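Putative NADPH-dependent oxidoreductase (PDB 3DB2) is a putative NADPH-dependent oxidoreductase that probably binds its dinucleotide cofactor through a Rossmann-fold domain, its substrate being unknown. Local coordinates at residues C[19-23]-C[301-307]; C[67-73]-C[91-96]; C[85-89]-C[112-118]; C[120-124]-C[327-331]; C[132-136]-C[189-193]. Where two conformers were deposited one is given. Residues are numbered along the deposited sequence.

Contact 1: C[19-23]-C[301-307]; sequences VMADA and DHLRVEV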
# COMPACT_ATOMS: atom_id res chain seq x y z
N VAL C 19 29.17 12.28 3.27
CA VAL C 19 28.46 11.75 2.10
C VAL C 19 28.16 12.88 1.14
O VAL C 19 28.38 12.67 -0.06
CB VAL C 19 27.18 11.02 2.52
CG1 VAL C 19 26.29 10.61 1.34
CG2 VAL C 19 27.58 9.78 3.31
N MSE C 20 27.71 14.02 1.67
CA MSE C 20 27.40 15.16 0.80
C MSE C 20 28.65 15.61 0.07
O MSE C 20 28.64 15.72 -1.16
CB MSE C 20 26.74 16.31 1.56
CG MSE C 20 25.29 16.13 1.99
SE MSE C 20 24.08 15.58 0.54
CE MSE C 20 24.20 17.21 -0.50
N ALA C 21 29.74 15.86 0.82
CA ALA C 21 30.95 16.39 0.20
C ALA C 21 31.57 15.42 -0.78
O ALA C 21 32.13 15.81 -1.80
CB ALA C 21 31.94 16.77 1.30
N ASP C 22 31.50 14.13 -0.51
CA ASP C 22 31.96 13.13 -1.46
C ASP C 22 31.30 13.34 -2.81
O ASP C 22 31.86 13.20 -3.90
CB ASP C 22 31.66 11.73 -0.91
CG ASP C 22 32.67 11.29 0.13
OD1 ASP C 22 33.63 12.05 0.39
OD2 ASP C 22 32.47 10.19 0.69
N ALA C 23 30.03 13.74 -2.81
CA ALA C 23 29.40 14.04 -4.10
C ALA C 23 29.68 15.44 -4.60
O ALA C 23 30.08 15.62 -5.77
CB ALA C 23 27.91 13.77 -3.92
N ASP C 301 23.09 12.03 -10.52
CA ASP C 301 23.82 12.17 -9.26
C ASP C 301 22.99 13.08 -8.34
O ASP C 301 23.20 14.29 -8.28
CB ASP C 301 25.22 12.72 -9.44
CG ASP C 301 26.06 12.59 -8.17
OD1 ASP C 301 25.45 12.62 -7.09
OD2 ASP C 301 27.30 12.44 -8.23
N HIS C 302 22.03 12.46 -7.65
CA HIS C 302 20.99 13.18 -6.91
C HIS C 302 21.56 14.14 -5.88
O HIS C 302 21.04 15.24 -5.68
CB HIS C 302 20.03 12.16 -6.32
CG HIS C 302 20.50 11.18 -5.31
ND1 HIS C 302 20.30 11.32 -3.95
CD2 HIS C 302 21.18 10.01 -5.46
CE1 HIS C 302 20.82 10.29 -3.32
NE2 HIS C 302 21.37 9.47 -4.21
N LEU C 303 22.66 13.75 -5.22
CA LEU C 303 23.17 14.62 -4.15
C LEU C 303 23.98 15.75 -4.76
O LEU C 303 23.93 16.91 -4.36
CB LEU C 303 24.01 13.80 -3.17
CG LEU C 303 23.32 12.63 -2.48
CD1 LEU C 303 24.28 11.95 -1.51
CD2 LEU C 303 22.07 13.11 -1.76
N ARG C 304 24.76 15.45 -5.80
CA ARG C 304 25.54 16.48 -6.47
C ARG C 304 24.68 17.52 -7.15
O ARG C 304 24.88 18.73 -7.00
CB ARG C 304 26.45 15.83 -7.52
CG ARG C 304 27.19 16.83 -8.39
CD ARG C 304 28.23 16.11 -9.24
NE ARG C 304 28.84 17.02 -10.21
CZ ARG C 304 29.74 16.67 -11.13
NH1 ARG C 304 30.17 15.43 -11.26
NH2 ARG C 304 30.22 17.59 -11.95
N VAL C 305 23.68 17.07 -7.92
CA VAL C 305 22.87 18.02 -8.68
C VAL C 305 22.06 18.93 -7.76
O VAL C 305 21.79 20.07 -8.16
CB VAL C 305 21.93 17.38 -9.70
CG1 VAL C 305 22.73 16.63 -10.74
CG2 VAL C 305 20.89 16.48 -9.02
N GLU C 306 21.67 18.48 -6.57
CA GLU C 306 20.85 19.36 -5.73
C GLU C 306 21.64 20.54 -5.17
O GLU C 306 21.11 21.65 -5.10
CB GLU C 306 20.16 18.56 -4.65
CG GLU C 306 20.87 18.23 -3.36
CD GLU C 306 20.02 17.47 -2.35
OE1 GLU C 306 18.80 17.69 -2.25
OE2 GLU C 306 20.58 16.62 -1.63
N VAL C 307 22.90 20.32 -4.81
CA VAL C 307 23.79 21.41 -4.39
C VAL C 307 24.13 22.33 -5.56
O VAL C 307 24.11 23.57 -5.46
CB VAL C 307 25.05 20.85 -3.70
CG1 VAL C 307 25.92 21.97 -3.15
CG2 VAL C 307 24.65 19.87 -2.59
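Asp-301 sits at the N-cap of helix 302-316. Its OD1 accepts from Arg-304 N at 3.2 Å, and also bonds Ser-264. The methyl of Ala-23 packs beside it. Leu-303 then makes the broadest contact of its segment. Its CB lies 4.0 Å from Ala-23 CB, its CD1 3.7 Å from Val-19 CG1, and its CD2 3.9 Å from the selenium of selenomethionine Met-20. Arg-304 adds only aliphatic carbon: its CD is 4.0 Å from Ala-23 O, while its guanidinium leads away to a salt bridge with Glu-308. The small side chain of Ala-23 lets the backbones come close here, with Ala-23 CA 5.1 Å from Arg-304 CA. Glu-306 meets Met-20 through OE2, 3.8 Å from the CE methyl, and that oxygen is hydrogen-bonded to Tyr-94. Val-307 closes the row, its CG2 3.4 Å from Met-20 CE. The contact is van der Waals packing, mostly between apolar side chains. The axes of the two short segments pass 8.7 Å apart and cross at -78°. Helix 15-24 follows the first Rossmann strand, and a GxGxxA-type sequence runs from the turn into its start. It is probably the dinucleotide-binding helix, covered here by helix 302-316.

Contact 2: C[67-73]-C[91-96]; sequences VEMVIIT and KHIYVE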
# COMPACT_ATOMS: atom_id res chain seq x y z
N VAL C 67 32.75 32.74 1.07
CA VAL C 67 31.66 31.78 1.38
C VAL C 67 30.35 32.40 0.89
O VAL C 67 29.89 33.36 1.49
CB VAL C 67 31.59 31.42 2.86
CG1 VAL C 67 30.27 30.74 3.20
CG2 VAL C 67 32.75 30.49 3.18
N GLU C 68 29.81 31.84 -0.20
CA GLU C 68 28.58 32.36 -0.78
C GLU C 68 27.36 31.55 -0.31
O GLU C 68 26.26 32.11 -0.24
CB GLU C 68 28.65 32.37 -2.31
CG GLU C 68 29.91 33.02 -2.87
CD GLU C 68 29.91 33.06 -4.38
OE1 GLU C 68 29.04 33.76 -4.93
OE2 GLU C 68 30.79 32.41 -5.00
N MSE C 69 27.59 30.28 -0.05
CA MSE C 69 26.51 29.36 0.29
C MSE C 69 26.98 28.47 1.45
O MSE C 69 28.13 28.02 1.48
CB MSE C 69 26.23 28.39 -0.87
CG MSE C 69 25.09 27.41 -0.58
SE MSE C 69 25.17 25.78 -1.67
CE MSE C 69 25.81 26.53 -3.32
N VAL C 70 26.08 28.19 2.38
CA VAL C 70 26.36 27.20 3.42
C VAL C 70 25.56 25.92 3.16
O VAL C 70 24.45 25.93 2.65
CB VAL C 70 26.03 27.72 4.83
CG1 VAL C 70 26.93 28.91 5.20
CG2 VAL C 70 24.57 28.14 4.95
N ILE C 71 26.18 24.81 3.56
CA ILE C 71 25.61 23.47 3.42
C ILE C 71 25.41 22.92 4.82
O ILE C 71 26.37 22.49 5.49
CB ILE C 71 26.53 22.64 2.53
CG1 ILE C 71 26.63 23.23 1.10
CG2 ILE C 71 26.11 21.17 2.49
CD1 ILE C 71 27.70 22.62 0.25
N ILE C 72 24.18 22.97 5.32
CA ILE C 72 23.82 22.74 6.70
C ILE C 72 23.34 21.31 6.91
O ILE C 72 22.27 20.92 6.43
CB ILE C 72 22.72 23.73 7.16
CG1 ILE C 72 23.21 25.17 7.00
CG2 ILE C 72 22.21 23.47 8.57
CD1 ILE C 72 22.14 26.22 7.19
N THR C 73 24.14 20.55 7.63
CA THR C 73 23.87 19.15 7.96
C THR C 73 23.95 18.95 9.47
O THR C 73 24.63 18.04 9.93
CB THR C 73 24.84 18.20 7.25
OG1 THR C 73 26.20 18.59 7.48
CG2 THR C 73 24.74 18.26 5.71
N LYS C 91 24.36 34.76 3.56
CA LYS C 91 24.70 33.50 2.87
C LYS C 91 23.45 32.78 2.35
O LYS C 91 22.47 32.68 3.06
CB LYS C 91 25.48 32.58 3.80
CG LYS C 91 26.64 33.22 4.56
CD LYS C 91 27.56 34.03 3.66
CE LYS C 91 28.87 34.34 4.41
NZ LYS C 91 29.79 35.08 3.51
N HIS C 92 23.56 32.31 1.12
CA HIS C 92 22.58 31.42 0.50
C HIS C 92 22.59 30.08 1.22
O HIS C 92 23.59 29.64 1.79
CB HIS C 92 22.87 31.33 -0.99
CG HIS C 92 22.92 32.69 -1.63
ND1 HIS C 92 23.99 33.17 -2.35
CD2 HIS C 92 22.07 33.73 -1.62
CE1 HIS C 92 23.75 34.40 -2.78
NE2 HIS C 92 22.55 34.79 -2.34
N ILE C 93 21.44 29.37 1.24
CA ILE C 93 21.24 28.28 2.16
C ILE C 93 20.94 26.97 1.44
O ILE C 93 19.99 26.90 0.66
CB ILE C 93 20.06 28.56 3.10
CG1 ILE C 93 20.14 29.85 3.93
CG2 ILE C 93 19.82 27.36 3.99
CD1 ILE C 93 21.24 29.84 4.97
N TYR C 94 21.74 25.96 1.71
CA TYR C 94 21.38 24.55 1.52
C TYR C 94 21.19 23.99 2.93
O TYR C 94 22.06 24.07 3.80
CB TYR C 94 22.37 23.79 0.62
CG TYR C 94 21.98 22.33 0.51
CD1 TYR C 94 22.41 21.38 1.43
CD2 TYR C 94 21.15 21.91 -0.52
CE1 TYR C 94 22.07 20.06 1.37
CE2 TYR C 94 20.79 20.57 -0.61
CZ TYR C 94 21.25 19.67 0.32
OH TYR C 94 20.91 18.34 0.28
N VAL C 95 20.04 23.36 3.16
CA VAL C 95 19.79 22.62 4.38
C VAL C 95 19.25 21.22 4.03
O VAL C 95 18.49 21.01 3.08
CB VAL C 95 18.89 23.35 5.38
CG1 VAL C 95 17.47 23.50 4.92
CG2 VAL C 95 18.91 22.66 6.75
N GLU C 96 19.71 20.23 4.80
CA GLU C 96 19.26 18.87 4.57
C GLU C 96 17.80 18.77 4.98
O GLU C 96 17.25 19.55 5.76
CB GLU C 96 19.99 17.82 5.41
CG GLU C 96 20.97 17.01 4.59
CD GLU C 96 20.29 16.33 3.41
OE1 GLU C 96 19.06 16.14 3.37
OE2 GLU C 96 21.06 15.99 2.49
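Five backbone hydrogen bonds zip these two parallel strands together. His-92 N donates to Glu-68 O (3.0 Å), and Val-70 N to His-92 O (2.9 Å). Tyr-94 N donates to Val-70 O (2.9 Å), Ile-72 N to Tyr-94 O (2.8 Å), and Glu-96 N to Ile-72 O (3.1 Å). Each of His-92 and Tyr-94 uses both its N and its O on this neighbour. Met-69 and Ile-71 turn their backbone groups the other way, to strand 6-11. At the start of the pair Lys-91 NZ donates to Val-67 O (2.7 Å) and also to Arg-64 O. Polar ends leave the pair: Glu-68 forms a salt bridge with Arg-315, Tyr-94 OH bonds Glu-306, and Glu-96 bonds Trp-16. Thr-73 OG1 bonds Gly-12 O, in the probable cofactor-binding turn. Apolar side chains line both faces. Val-70 CG2 meets Ile-93 CD1 at 3.7 Å, and Ile-72 CG2 meets Val-95 CG2 at 3.9 Å. On the other face Ile-71 CG2 touches Tyr-94 CD1 at 3.9 Å. Helix 79-88 completes this Rossmann beta-alpha-beta unit. Main-chain polarity is met by neighbouring strands, and largely apolar faces receive the covering helices.

Contact 3: C[85-89]-C[112-118]; sequences QCARS and VIKETGV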
# COMPACT_ATOMS: atom_id res chain seq x y z
N GLN C 85 21.09 32.57 11.48
CA GLN C 85 22.40 33.21 11.58
C GLN C 85 23.07 33.32 10.23
O GLN C 85 23.64 34.36 9.86
CB GLN C 85 23.28 32.46 12.57
CG GLN C 85 24.48 33.31 13.00
CD GLN C 85 25.50 32.63 13.86
OE1 GLN C 85 25.40 31.46 14.23
NE2 GLN C 85 26.55 33.36 14.22
N CYS C 86 23.01 32.27 9.40
CA CYS C 86 23.70 32.36 8.10
C CYS C 86 22.98 33.29 7.14
O CYS C 86 23.58 34.11 6.46
CB CYS C 86 23.83 30.98 7.47
SG CYS C 86 24.80 29.84 8.45
N ALA C 87 21.64 33.19 7.05
CA ALA C 87 20.91 34.05 6.13
C ALA C 87 21.05 35.52 6.52
O ALA C 87 21.12 36.40 5.64
CB ALA C 87 19.45 33.61 6.11
N ARG C 88 21.10 35.82 7.81
CA ARG C 88 21.25 37.24 8.18
C ARG C 88 22.64 37.77 7.87
O ARG C 88 22.79 39.00 7.83
CB ARG C 88 20.90 37.43 9.65
CG ARG C 88 19.54 36.89 10.04
CD ARG C 88 19.26 37.03 11.52
NE ARG C 88 17.80 37.02 11.71
CZ ARG C 88 17.12 36.57 12.74
NH1 ARG C 88 17.74 36.06 13.80
NH2 ARG C 88 15.79 36.66 12.71
N SER C 89 23.62 36.90 7.64
CA SER C 89 24.91 37.34 7.14
C SER C 89 24.99 37.27 5.62
O SER C 89 26.07 37.40 5.02
CB SER C 89 26.08 36.51 7.69
OG SER C 89 26.41 36.98 8.99
N VAL C 112 12.72 34.14 7.68
CA VAL C 112 14.08 34.74 7.50
C VAL C 112 14.55 34.67 6.07
O VAL C 112 15.31 35.53 5.63
CB VAL C 112 15.05 34.08 8.49
CG1 VAL C 112 15.53 32.71 8.00
CG2 VAL C 112 16.27 34.98 8.75
N ILE C 113 14.13 33.67 5.29
CA ILE C 113 14.44 33.63 3.86
C ILE C 113 13.65 34.72 3.13
O ILE C 113 14.20 35.43 2.28
CB ILE C 113 14.14 32.27 3.23
CG1 ILE C 113 14.94 31.11 3.86
CG2 ILE C 113 14.34 32.24 1.71
CD1 ILE C 113 16.43 31.25 3.96
N LYS C 114 12.38 34.89 3.48
CA LYS C 114 11.63 36.01 2.91
C LYS C 114 12.34 37.33 3.21
O LYS C 114 12.69 38.06 2.28
CB LYS C 114 10.19 35.98 3.47
CG LYS C 114 9.31 34.89 2.86
CD LYS C 114 7.93 34.74 3.45
CE LYS C 114 7.91 34.59 4.96
NZ LYS C 114 6.54 34.44 5.55
N GLU C 115 12.57 37.59 4.49
CA GLU C 115 13.26 38.77 4.97
C GLU C 115 14.55 39.05 4.20
O GLU C 115 14.73 40.10 3.58
CB GLU C 115 13.66 38.66 6.45
CG GLU C 115 12.66 39.18 7.44
CD GLU C 115 12.64 38.42 8.76
OE1 GLU C 115 13.67 37.82 9.12
OE2 GLU C 115 11.59 38.44 9.44
N THR C 116 15.47 38.09 4.25
CA THR C 116 16.81 38.32 3.71
C THR C 116 16.88 38.18 2.20
O THR C 116 17.76 38.78 1.56
CB THR C 116 17.77 37.35 4.42
OG1 THR C 116 17.36 36.01 4.17
CG2 THR C 116 17.65 37.51 5.95
N GLY C 117 16.01 37.42 1.57
CA GLY C 117 16.04 37.24 0.13
C GLY C 117 17.14 36.37 -0.41
O GLY C 117 17.41 36.35 -1.62
N VAL C 118 17.84 35.61 0.43
CA VAL C 118 18.81 34.62 -0.06
C VAL C 118 18.10 33.43 -0.69
O VAL C 118 16.94 33.15 -0.42
CB VAL C 118 19.72 34.19 1.11
CG1 VAL C 118 20.43 35.41 1.67
CG2 VAL C 118 18.96 33.51 2.22
O HOH W 1 15.97 38.44 9.57
O HOH W 2 13.52 36.77 11.37
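Ala-87 is the centre of this contact, where the ends of two helices meet. Its CB lies 3.9 Å from Val-118 CG2 and 4.4 Å from both Val-112 CG2 and Ile-113 CD1. The CA-to-CB bond of Ile-113 points away, but its m,m rotamer brings CD1 back to the alanine. Thr-116 takes the p rotamer. This lets OG1 donate to Val-112 O in the preceding turn (2.6 Å), while CG2 packs 3.7 Å from Ala-87 O. Helices 79-88 and 103-116 cover the same face of the Rossmann sheet, and each leads into a beta-strand; Cys-86 and Ile-113 both rest on Ile-93 of strand 92-96. Gly-117 ends the second helix with positive phi, and Val-118 then turns its side chain toward Ala-87. Arg-88 is extended beyond chi1 (m), which carries its NE to 3.9 Å from Val-112 CG2. Its NH2 stays 4.3 Å from Glu-115 OE1, beyond salt-bridge range. Two waters fill the gap: one accepts from Arg-88 NE, the other weakly from Arg-88 NH2, and both donate to Glu-115 OE1.

Contact 4: C[120-124]-C[327-331]; sequences FLCGH and SLRNL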
# COMPACT_ATOMS: atom_id res chain seq x y z
N PHE C 120 17.44 29.52 -1.21
CA PHE C 120 17.21 28.46 -0.24
C PHE C 120 16.83 27.17 -0.96
O PHE C 120 15.90 27.27 -1.78
CB PHE C 120 16.13 28.90 0.72
CG PHE C 120 15.68 27.81 1.69
CD1 PHE C 120 16.37 27.67 2.88
CD2 PHE C 120 14.62 26.96 1.42
CE1 PHE C 120 16.01 26.67 3.76
CE2 PHE C 120 14.26 25.96 2.30
CZ PHE C 120 14.96 25.83 3.47
N LEU C 121 17.46 26.07 -0.59
CA LEU C 121 17.02 24.72 -0.97
C LEU C 121 17.01 23.86 0.29
O LEU C 121 17.96 23.81 1.08
CB LEU C 121 17.86 24.14 -2.10
CG LEU C 121 17.52 22.74 -2.62
CD1 LEU C 121 16.16 22.72 -3.30
CD2 LEU C 121 18.58 22.23 -3.60
N CYS C 122 15.90 23.15 0.50
CA CYS C 122 15.85 22.09 1.52
C CYS C 122 15.97 20.77 0.76
O CYS C 122 15.08 20.41 0.00
CB CYS C 122 14.58 22.17 2.35
SG CYS C 122 14.51 20.86 3.58
N GLY C 123 17.06 20.05 0.86
CA GLY C 123 17.43 18.94 0.06
C GLY C 123 16.67 17.66 0.31
O GLY C 123 17.08 16.84 1.11
N HIS C 124 15.60 17.45 -0.45
CA HIS C 124 14.92 16.18 -0.68
C HIS C 124 15.37 15.64 -2.03
O HIS C 124 14.83 16.02 -3.06
CB HIS C 124 13.41 16.36 -0.68
CG HIS C 124 12.85 17.14 0.45
ND1 HIS C 124 13.07 18.48 0.67
CD2 HIS C 124 12.04 16.74 1.45
CE1 HIS C 124 12.43 18.87 1.74
NE2 HIS C 124 11.79 17.83 2.24
N SER C 327 8.88 22.81 1.42
CA SER C 327 9.44 21.94 2.46
C SER C 327 8.51 21.86 3.66
O SER C 327 8.30 20.79 4.24
CB SER C 327 10.82 22.43 2.91
OG SER C 327 11.68 22.55 1.80
N LEU C 328 7.96 23.03 4.01
CA LEU C 328 7.02 23.14 5.12
C LEU C 328 5.82 22.25 4.80
O LEU C 328 5.30 21.62 5.71
CB LEU C 328 6.63 24.60 5.36
CG LEU C 328 5.81 24.94 6.60
CD1 LEU C 328 6.06 26.38 7.02
CD2 LEU C 328 4.33 24.72 6.39
N ARG C 329 5.38 22.19 3.55
CA ARG C 329 4.23 21.36 3.23
C ARG C 329 4.54 19.89 3.48
O ARG C 329 3.66 19.13 3.88
CB ARG C 329 3.78 21.52 1.78
CG ARG C 329 2.63 22.48 1.55
CD ARG C 329 1.90 22.15 0.26
NE ARG C 329 0.45 22.23 0.36
CZ ARG C 329 -0.39 21.27 0.69
NH1 ARG C 329 0.04 20.05 0.99
NH2 ARG C 329 -1.70 21.54 0.73
N ASN C 330 5.79 19.50 3.24
CA ASN C 330 6.18 18.11 3.52
C ASN C 330 6.14 17.82 5.01
O ASN C 330 5.65 16.78 5.49
CB ASN C 330 7.58 17.82 2.95
CG ASN C 330 7.63 17.82 1.43
OD1 ASN C 330 6.58 17.67 0.82
ND2 ASN C 330 8.84 17.98 0.90
N LEU C 331 6.65 18.72 5.84
CA LEU C 331 6.59 18.54 7.28
C LEU C 331 5.15 18.48 7.81
O LEU C 331 4.83 17.73 8.71
CB LEU C 331 7.25 19.72 8.00
CG LEU C 331 7.17 19.76 9.54
CD1 LEU C 331 7.81 18.49 10.11
CD2 LEU C 331 7.80 21.05 10.05
O HOH W 3 10.94 19.19 4.75
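Close van der Waals packing makes up the first part of this contact. Ser-327 OG lies 3.0 Å from Cys-122 CB, a tight approach. The same oxygen is 3.8 Å from His-124 CE1 and 4.3 Å from Phe-120 CE2, near the plane of each ring. It is hydrogen-bonded to Gly-323 O, just before the helix. Phe-120, Cys-122 and His-124 are alternate residues, so all three direct their CA-to-CB bonds toward helix 324-343. The second kind of interaction is polar and centres on His-124. Its ND1 donates to Cys-122 O at 2.9 Å, which fixes the ring against its own strand. Its NE2 is joined to the helix through a water, 3.0 Å from that nitrogen and donating to Ser-327 O at 3.1 Å. Asn-330 ND2 sits over one face of the imidazole, 3.2 Å from His-124 NE2, and is hydrogen-bonded to Asp-188 of helix 183-194. Strand 120-123 is the edge strand of the parallel sheet within this chain, and Cys-122 also has a backbone bond to Ile-322. The arrangement is a domain junction: the last Rossmann strand meets a C-terminal helix that also packs on the second domain, as fits a two-domain GFO/IDH/MocA-type oxidoreductase.

Contact 5: C[132-136]-C[189-193]; sequences LRKMK and NLQFL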
# COMPACT_ATOMS: atom_id res chain seq x y z
N LEU C 132 12.70 9.01 -10.75
CA LEU C 132 11.56 9.84 -10.37
C LEU C 132 11.24 10.87 -11.45
O LEU C 132 10.08 11.24 -11.77
CB LEU C 132 11.88 10.48 -9.02
CG LEU C 132 11.37 9.76 -7.78
CD1 LEU C 132 9.85 9.70 -7.77
CD2 LEU C 132 11.99 8.36 -7.71
N ARG C 133 12.30 11.38 -12.08
CA ARG C 133 12.17 12.28 -13.23
C ARG C 133 11.42 11.61 -14.39
O ARG C 133 10.59 12.24 -15.05
CB ARG C 133 13.52 12.79 -13.71
CG ARG C 133 14.29 13.67 -12.75
CD ARG C 133 13.48 14.85 -12.25
NE ARG C 133 14.23 15.87 -11.56
CZ ARG C 133 13.82 16.84 -10.75
NH1 ARG C 133 12.56 17.02 -10.41
NH2 ARG C 133 14.71 17.68 -10.22
N LYS C 134 11.69 10.34 -14.63
CA LYS C 134 11.06 9.63 -15.74
C LYS C 134 9.60 9.39 -15.38
O LYS C 134 8.67 9.58 -16.18
CB LYS C 134 11.85 8.35 -16.01
CG LYS C 134 11.26 7.44 -17.07
CD LYS C 134 11.38 8.14 -18.42
CE LYS C 134 10.43 7.51 -19.43
NZ LYS C 134 11.21 7.03 -20.60
N MSE C 135 9.37 8.96 -14.14
CA MSE C 135 7.99 8.72 -13.69
C MSE C 135 7.15 9.98 -13.81
O MSE C 135 5.97 9.95 -14.18
CB MSE C 135 7.96 8.14 -12.27
CG MSE C 135 8.54 6.73 -12.20
SE MSE C 135 8.89 6.23 -10.32
CE MSE C 135 7.03 5.92 -9.91
N LYS C 136 7.72 11.13 -13.53
CA LYS C 136 7.08 12.42 -13.61
C LYS C 136 6.71 12.71 -15.07
O LYS C 136 5.58 13.12 -15.40
CB LYS C 136 8.00 13.51 -13.03
CG LYS C 136 7.37 14.90 -13.04
CD LYS C 136 6.03 14.83 -12.32
CE LYS C 136 5.65 16.19 -11.75
NZ LYS C 136 4.17 16.35 -11.74
N ASN C 189 8.33 12.95 -2.66
CA ASN C 189 8.08 12.31 -3.95
C ASN C 189 6.61 12.40 -4.34
O ASN C 189 6.29 12.65 -5.50
CB ASN C 189 8.54 10.85 -3.96
CG ASN C 189 10.05 10.76 -3.96
OD1 ASN C 189 10.73 11.72 -4.34
ND2 ASN C 189 10.54 9.60 -3.54
N LEU C 190 5.71 12.20 -3.40
CA LEU C 190 4.27 12.18 -3.67
C LEU C 190 3.73 13.53 -4.12
O LEU C 190 2.92 13.64 -5.02
CB LEU C 190 3.51 11.71 -2.42
CG LEU C 190 3.63 10.20 -2.14
CD1 LEU C 190 3.16 9.86 -0.73
CD2 LEU C 190 2.83 9.44 -3.18
N GLN C 191 4.18 14.61 -3.48
CA GLN C 191 3.70 15.93 -3.88
C GLN C 191 4.45 16.43 -5.11
O GLN C 191 3.91 17.22 -5.88
CB GLN C 191 3.79 16.86 -2.67
CG GLN C 191 2.83 16.44 -1.56
CD GLN C 191 2.73 17.43 -0.41
OE1 GLN C 191 1.70 18.03 -0.13
NE2 GLN C 191 3.81 17.60 0.36
N PHE C 192 5.67 15.97 -5.35
CA PHE C 192 6.35 16.22 -6.62
C PHE C 192 5.58 15.62 -7.79
O PHE C 192 5.33 16.21 -8.85
CB PHE C 192 7.75 15.63 -6.56
CG PHE C 192 8.45 15.48 -7.90
CD1 PHE C 192 8.75 16.64 -8.62
CD2 PHE C 192 8.81 14.25 -8.41
CE1 PHE C 192 9.39 16.54 -9.84
CE2 PHE C 192 9.42 14.14 -9.65
CZ PHE C 192 9.71 15.30 -10.35
N LEU C 193 5.16 14.36 -7.60
CA LEU C 193 4.46 13.63 -8.66
C LEU C 193 3.03 14.12 -8.87
O LEU C 193 2.64 14.28 -10.03
CB LEU C 193 4.48 12.14 -8.32
CG LEU C 193 5.82 11.41 -8.33
CD1 LEU C 193 5.59 9.93 -8.03
CD2 LEU C 193 6.53 11.61 -9.67
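Leu-132 opens the contact with its side chain directed at the other helix. Its CD1 lies 4.0 Å from Asn-189 CG and 4.3 Å from Leu-193 CD1. Its carbonyl O is at the edge of the Phe-192 ring, 3.7 Å from CE2. The CA-to-CB bond of Arg-133 points away, yet the long side chain folds back, and its NH1 comes 3.3 Å from Phe-192 CE1. The guanidinium also forms a salt bridge with Glu-321. Selenomethionine Met-135 packs mainly on strands 240-247 and 250-256. The aliphatic part of Lys-136 lies over a face of the Phe-192 ring, with CG 3.6 Å from CZ. Its NZ donates to Leu-193 O at 3.1 Å and forms a salt bridge with Asp-140. NZ is 5.7 Å from the centroid of the Phe-192 ring, so any cation-pi attraction is weak. The axes of the two short segments are 10.7 Å apart and cross at -34°. Phe-192 and Leu-193, with Leu-132 and the Lys-136 chain, fill the space. Leu-132 and Asn-189 both rest on strand 240-247. Helices packed against a mostly antiparallel sheet give the alpha+beta architecture of the GFO/IDH/MocA C-terminal domain.

From the N terminus, helix 15-24 opens contact 1, whose very long loop closes only at helix 302-316. Contacts 2, 3 and 5 all fall within it. Contact 2 joins neighbouring Rossmann strands. It crosses contact 3, because helix 79-88 lies between those strands; Lys-91 N probably bonds Cys-86 O. Contact 4 opens on the next strand, 120-123, bonded to strand 92-96. It closes at 327-331, beyond the end of contact 1, so these two long loops cross. Contact 5 is enclosed by contact 4 and stays within the second domain. Contacts 1 and 4 thus bring late helices back to the Rossmann domain, and Glu-306 touches both Tyr-94 and Gly-123.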